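Local coordinates for protein xyloglucan-specific endo-beta-1,4-glucanase BoGH9A (PDB 6DHT) that catalyses the endohydrolysis of beta-1,4-glucosidic linkages in the xyloglucan backbone, releasing xyloglucan oligosaccharides, at residues A[391-394]-A[395-399]; A[123-126]-A[127-130]. All coordinates share one frame; numbering follows the deposited sequence.

Contact 1: residues A[391-394]-A[395-399]; sequences RELN and EADRR. With EDO (1,2-ethanediol), chain L.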
loop_
_atom_site.group_PDB
_atom_site.type_symbol
_atom_site.label_atom_id
_atom_site.label_comp_id
_atom_site.label_asym_id
_atom_site.label_seq_id
_atom_site.Cartn_x
_atom_site.Cartn_y
_atom_site.Cartn_z
ATOM N N ARG A 391 -0.925 -11.134 -22.453
ATOM C CA ARG A 391 0.412 -11.618 -22.738
ATOM C C ARG A 391 0.304 -13.031 -23.272
ATOM O O ARG A 391 -0.215 -13.913 -22.587
ATOM C CB ARG A 391 1.254 -11.603 -21.468
ATOM C CG ARG A 391 2.694 -11.237 -21.729
ATOM C CD ARG A 391 3.535 -11.422 -20.494
ATOM N NE ARG A 391 3.963 -10.137 -19.946
ATOM C CZ ARG A 391 3.713 -9.724 -18.709
ATOM N NH1 ARG A 391 3.058 -10.494 -17.862
ATOM N NH2 ARG A 391 4.142 -8.542 -18.317
ATOM N N GLU A 392 0.791 -13.238 -24.494
ATOM C CA GLU A 392 0.635 -14.508 -25.202
ATOM C C GLU A 392 1.661 -15.566 -24.792
ATOM O O GLU A 392 2.699 -15.720 -25.443
ATOM C CB GLU A 392 0.737 -14.271 -26.708
ATOM C CG GLU A 392 -0.333 -13.337 -27.260
ATOM C CD GLU A 392 -0.321 -13.272 -28.777
ATOM O OE1 GLU A 392 0.538 -13.938 -29.394
ATOM O OE2 GLU A 392 -1.173 -12.559 -29.352
ATOM N N LEU A 393 1.351 -16.321 -23.742
ATOM C CA LEU A 393 2.293 -17.287 -23.197
ATOM C C LEU A 393 2.284 -18.609 -23.957
ATOM O O LEU A 393 1.224 -19.096 -24.369
ATOM C CB LEU A 393 1.999 -17.552 -21.724
ATOM C CG LEU A 393 2.138 -16.344 -20.798
ATOM C CD1 LEU A 393 1.726 -16.748 -19.409
ATOM C CD2 LEU A 393 3.567 -15.802 -20.814
ATOM N N ASN A 394 3.468 -19.184 -24.131
ATOM C CA ASN A 394 3.589 -20.504 -24.733
ATOM C C ASN A 394 3.082 -21.607 -23.812
ATOM O O ASN A 394 2.659 -21.337 -22.676
ATOM C CB ASN A 394 5.030 -20.729 -25.197
ATOM C CG ASN A 394 6.020 -20.870 -24.059
ATOM O OD1 ASN A 394 5.654 -21.122 -22.922
ATOM N ND2 ASN A 394 7.305 -20.737 -24.385
ATOM N N GLU A 395 3.089 -22.849 -24.274
ATOM C CA GLU A 395 2.504 -23.947 -23.524
ATOM C C GLU A 395 3.104 -24.096 -22.124
ATOM O O GLU A 395 2.362 -24.195 -21.141
ATOM C CB GLU A 395 2.631 -25.274 -24.298
ATOM C CG GLU A 395 1.952 -26.411 -23.571
ATOM C CD GLU A 395 2.092 -27.749 -24.263
ATOM O OE1 GLU A 395 2.638 -27.798 -25.392
ATOM O OE2 GLU A 395 1.633 -28.750 -23.675
ATOM N N ALA A 396 4.425 -24.093 -22.018
ATOM C CA ALA A 396 5.082 -24.299 -20.737
ATOM C C ALA A 396 4.774 -23.121 -19.804
ATOM O O ALA A 396 4.549 -23.312 -18.609
ATOM C CB ALA A 396 6.588 -24.452 -20.926
ATOM N N ASP A 397 4.803 -21.912 -20.350
ATOM C CA ASP A 397 4.568 -20.716 -19.538
ATOM C C ASP A 397 3.118 -20.651 -19.064
ATOM O O ASP A 397 2.847 -20.235 -17.918
ATOM C CB ASP A 397 4.926 -19.449 -20.301
ATOM C CG ASP A 397 6.425 -19.230 -20.401
ATOM O OD1 ASP A 397 7.178 -20.000 -19.779
ATOM O OD2 ASP A 397 6.804 -18.274 -21.090
ATOM N N ARG A 398 2.183 -21.060 -19.908
ATOM C CA ARG A 398 0.783 -21.091 -19.525
ATOM C C ARG A 398 0.556 -22.129 -18.446
ATOM O O ARG A 398 -0.189 -21.891 -17.486
ATOM C CB ARG A 398 -0.087 -21.391 -20.740
ATOM C CG ARG A 398 -1.539 -21.138 -20.462
ATOM C CD ARG A 398 -1.928 -19.743 -20.914
ATOM N NE ARG A 398 -1.914 -18.807 -19.806
ATOM C CZ ARG A 398 -1.793 -17.490 -19.927
ATOM N NH1 ARG A 398 -1.659 -16.908 -21.114
ATOM N NH2 ARG A 398 -1.797 -16.756 -18.838
ATOM N N ARG A 399 1.238 -23.259 -18.539
ATOM C CA ARG A 399 1.119 -24.300 -17.539
ATOM C C ARG A 399 1.639 -23.781 -16.189
ATOM O O ARG A 399 1.036 -24.044 -15.140
ATOM C CB ARG A 399 1.903 -25.532 -17.986
ATOM C CG ARG A 399 1.791 -26.747 -17.074
ATOM C CD ARG A 399 3.032 -27.626 -17.217
ATOM N NE ARG A 399 3.453 -27.734 -18.616
ATOM C CZ ARG A 399 4.715 -27.830 -19.033
ATOM N NH1 ARG A 399 5.722 -27.843 -18.167
ATOM N NH2 ARG A 399 4.971 -27.911 -20.334
HETATM C C1 EDO L . -3.315 -18.480 -15.812
HETATM O O1 EDO L . -2.875 -19.006 -17.072
HETATM C C2 EDO L . -3.539 -16.978 -15.941
HETATM O O2 EDO L . -4.788 -16.749 -16.603
HETATM O O HOH W 1 -1.302 -17.502 -23.646
HETATM O O HOH W 2 5.708 -17.478 -23.509
HETATM O O HOH W 3 9.052 -21.308 -21.990
#

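Contact 2: residues A[123-126]-A[127-130]; sequences PIEE and QYAG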
loop_
_atom_site.group_PDB
_atom_site.type_symbol
_atom_site.label_atom_id
_atom_site.label_comp_id
_atom_site.label_asym_id
_atom_site.label_seq_id
_atom_site.Cartn_x
_atom_site.Cartn_y
_atom_site.Cartn_z
ATOM N N PRO A 123 9.730 22.002 -3.441
ATOM C CA PRO A 123 8.701 22.709 -2.692
ATOM C C PRO A 123 7.361 22.030 -2.918
ATOM O O PRO A 123 7.093 21.454 -3.972
ATOM C CB PRO A 123 8.733 24.119 -3.291
ATOM C CG PRO A 123 9.279 23.943 -4.633
ATOM C CD PRO A 123 10.235 22.792 -4.576
ATOM N N ILE A 124 6.543 22.086 -1.886
ATOM C CA ILE A 124 5.229 21.467 -1.874
ATOM C C ILE A 124 4.252 22.636 -1.910
ATOM O O ILE A 124 3.883 23.182 -0.882
ATOM C CB ILE A 124 5.085 20.575 -0.616
ATOM C CG1 ILE A 124 6.202 19.509 -0.596
ATOM C CG2 ILE A 124 3.716 19.940 -0.557
ATOM C CD1 ILE A 124 6.161 18.543 -1.761
ATOM N N GLU A 125 3.903 23.064 -3.121
ATOM C CA GLU A 125 3.220 24.345 -3.330
ATOM C C GLU A 125 1.723 24.274 -3.152
ATOM O O GLU A 125 1.095 23.293 -3.519
ATOM C CB GLU A 125 3.527 24.879 -4.726
ATOM C CG GLU A 125 5.000 25.227 -4.901
ATOM C CD GLU A 125 5.392 25.559 -6.327
ATOM O OE1 GLU A 125 4.592 25.318 -7.258
ATOM O OE2 GLU A 125 6.520 26.061 -6.511
ATOM N N GLU A 126 1.159 25.346 -2.601
ATOM C CA GLU A 126 -0.250 25.392 -2.229
ATOM C C GLU A 126 -1.200 25.043 -3.373
ATOM O O GLU A 126 -2.240 24.444 -3.172
ATOM C CB GLU A 126 -0.602 26.771 -1.654
ATOM C CG GLU A 126 -2.062 26.925 -1.253
ATOM C CD GLU A 126 -2.285 28.042 -0.247
ATOM O OE1 GLU A 126 -1.383 28.895 -0.082
ATOM O OE2 GLU A 126 -3.361 28.060 0.386
ATOM N N GLN A 127 -0.823 25.423 -4.581
ATOM C CA GLN A 127 -1.588 25.089 -5.765
ATOM C C GLN A 127 -1.980 23.604 -5.799
ATOM O O GLN A 127 -3.092 23.262 -6.137
ATOM C CB GLN A 127 -0.756 25.422 -7.012
ATOM C CG GLN A 127 -1.532 25.359 -8.287
ATOM C CD GLN A 127 -0.638 25.408 -9.509
ATOM O OE1 GLN A 127 0.427 26.036 -9.495
ATOM N NE2 GLN A 127 -1.060 24.730 -10.573
ATOM N N TYR A 128 -1.033 22.738 -5.457
ATOM C CA TYR A 128 -1.253 21.294 -5.484
ATOM C C TYR A 128 -1.555 20.753 -4.084
ATOM O O TYR A 128 -2.298 19.769 -3.945
ATOM C CB TYR A 128 -0.015 20.603 -6.014
ATOM C CG TYR A 128 0.506 21.253 -7.277
ATOM C CD1 TYR A 128 -0.193 21.128 -8.467
ATOM C CD2 TYR A 128 1.678 22.011 -7.269
ATOM C CE1 TYR A 128 0.263 21.728 -9.619
ATOM C CE2 TYR A 128 2.145 22.607 -8.434
ATOM C CZ TYR A 128 1.426 22.458 -9.588
ATOM O OH TYR A 128 1.864 23.040 -10.757
ATOM N N ALA A 129 -1.018 21.427 -3.059
ATOM C CA ALA A 129 -0.973 20.886 -1.698
ATOM C C ALA A 129 -2.121 21.328 -0.825
ATOM O O ALA A 129 -2.392 20.704 0.196
ATOM C CB ALA A 129 0.342 21.265 -1.036
ATOM N N GLY A 130 -2.794 22.409 -1.196
ATOM C CA GLY A 130 -3.801 22.971 -0.305
ATOM C C GLY A 130 -3.144 23.559 0.937
ATOM O O GLY A 130 -2.037 24.105 0.869
HETATM O O HOH W 4 2.441 27.106 -7.802
#

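Contact 1: residues A[391-394]-A[395-399]
Asn394 and Asp397 meet where the chain turns from loop into the helix that starts at Glu395. Asn394 OD1 accepts from Asp397 N at 2.8 Å, with the donor almost straight out from the amide C=O (C=O...N angle 176°). The torsion explains the reach: CG sits between the backbone N and the carbonyl carbon (chi1 69°), which folds the amide over the first turn. Asn394 O meanwhile receives Arg398 N, also at 2.8 Å. Asp397 returns no direct bond to the amide; instead one water joins Asn394 ND2 to Asp397 OD1 and another joins Asn394 N to Asp397 OD2. The buried carboxylate is further held by a salt bridge to Arg359 and a hydrogen bond from Tyr350, so its negative charge has a mate beside the helix start.

Leu393 can be followed outward. Its CB lies 3.8 Å from Asp397 CB, and CG stands 3.9 Å from Arg398 NH1. At the branch the methyls part: CD2 approaches Asp397 CB, whereas CD1 rests 3.5 Å above the plane of the Arg398 guanidinium, offset toward its rim. Bends at chi2 and chi3 curl Arg398 back toward this methyl. At the guanidinium edge, NH1 donates to a water that itself donates to Leu393 O, while NE and NH2 both donate to O1 of 1,2-ethanediol, probably from the crystallisation liquor. With an alanine at Arg398, Leu393 CD1 would probably lose its flat cover and the water on Leu393 O its donor. The Asn394 bond to Asp397 N, three residues on, is the classic asparagine N-cap, here opening helix 395-416.

Contact 2: residues A[123-126]-A[127-130]
Glu126, Glu125 and Gln127 lose the most surface in this single helical turn, and backbone carbonyls do most of the holding. Glu125, the N-cap residue, offers its O to two donors. Tyr128 N and Ala129 N each reach Glu125 O at 2.9 Å, the former 37° out of the carbonyl plane and the latter tilted less from it. Glu126 O takes Gly130 N, likewise at 2.9 Å, closing the turn where Gly130 leaves helical geometry with positive phi.

The side chains spread around this frame. Glu126 CG, anti to the backbone N, carries its methylene to 3.5 Å from Gly130 O, at the end of the turn. Glu125 runs alongside Tyr128, pointing the same way: its carboxylate is only 11° from the ring plane, and OE1 meets the ring edge, 3.8 Å from CE2. Gln127 CB covers one face of that ring, over its centre. Farther out, a water donates to both Glu125 OE1 and Gln127 OE1, linking two acceptors that could not bond directly. Ile124 CG2 packs on Ala129 CB at 3.7 Å, on the side facing Tyr116 of helix 105-117.

The chemistry is therefore divided: this apolar contact sits beside carbonyls taken by Lys113 (Tyr128 O) and Tyr117 (Ala129 O), while Glu125 caps through its backbone O and leaves its carboxylate to the water shared with Gln127.

Contact 2 precedes contact 1 along the chain, and about 260 residues separate them. Their centres lie 47 Å apart and their nearest atoms about 32 Å, so neither touches the other. Both belong to the glycosyl hydrolase family 9 part of the chain, yet they share no helix or strand: 123-130 includes the short helix 126-129, which follows helix 105-117, whereas 391-399 leads from the loop after helix 379-386 into the long helix 395-416. Each is a loop-to-helix junction, but contact 1 lies at the surface and contact 2 is partly buried. Both lie away from the catalytic and metal sites; they are independent local features, each fixing the start of a helix at a different place in the catalytic domain.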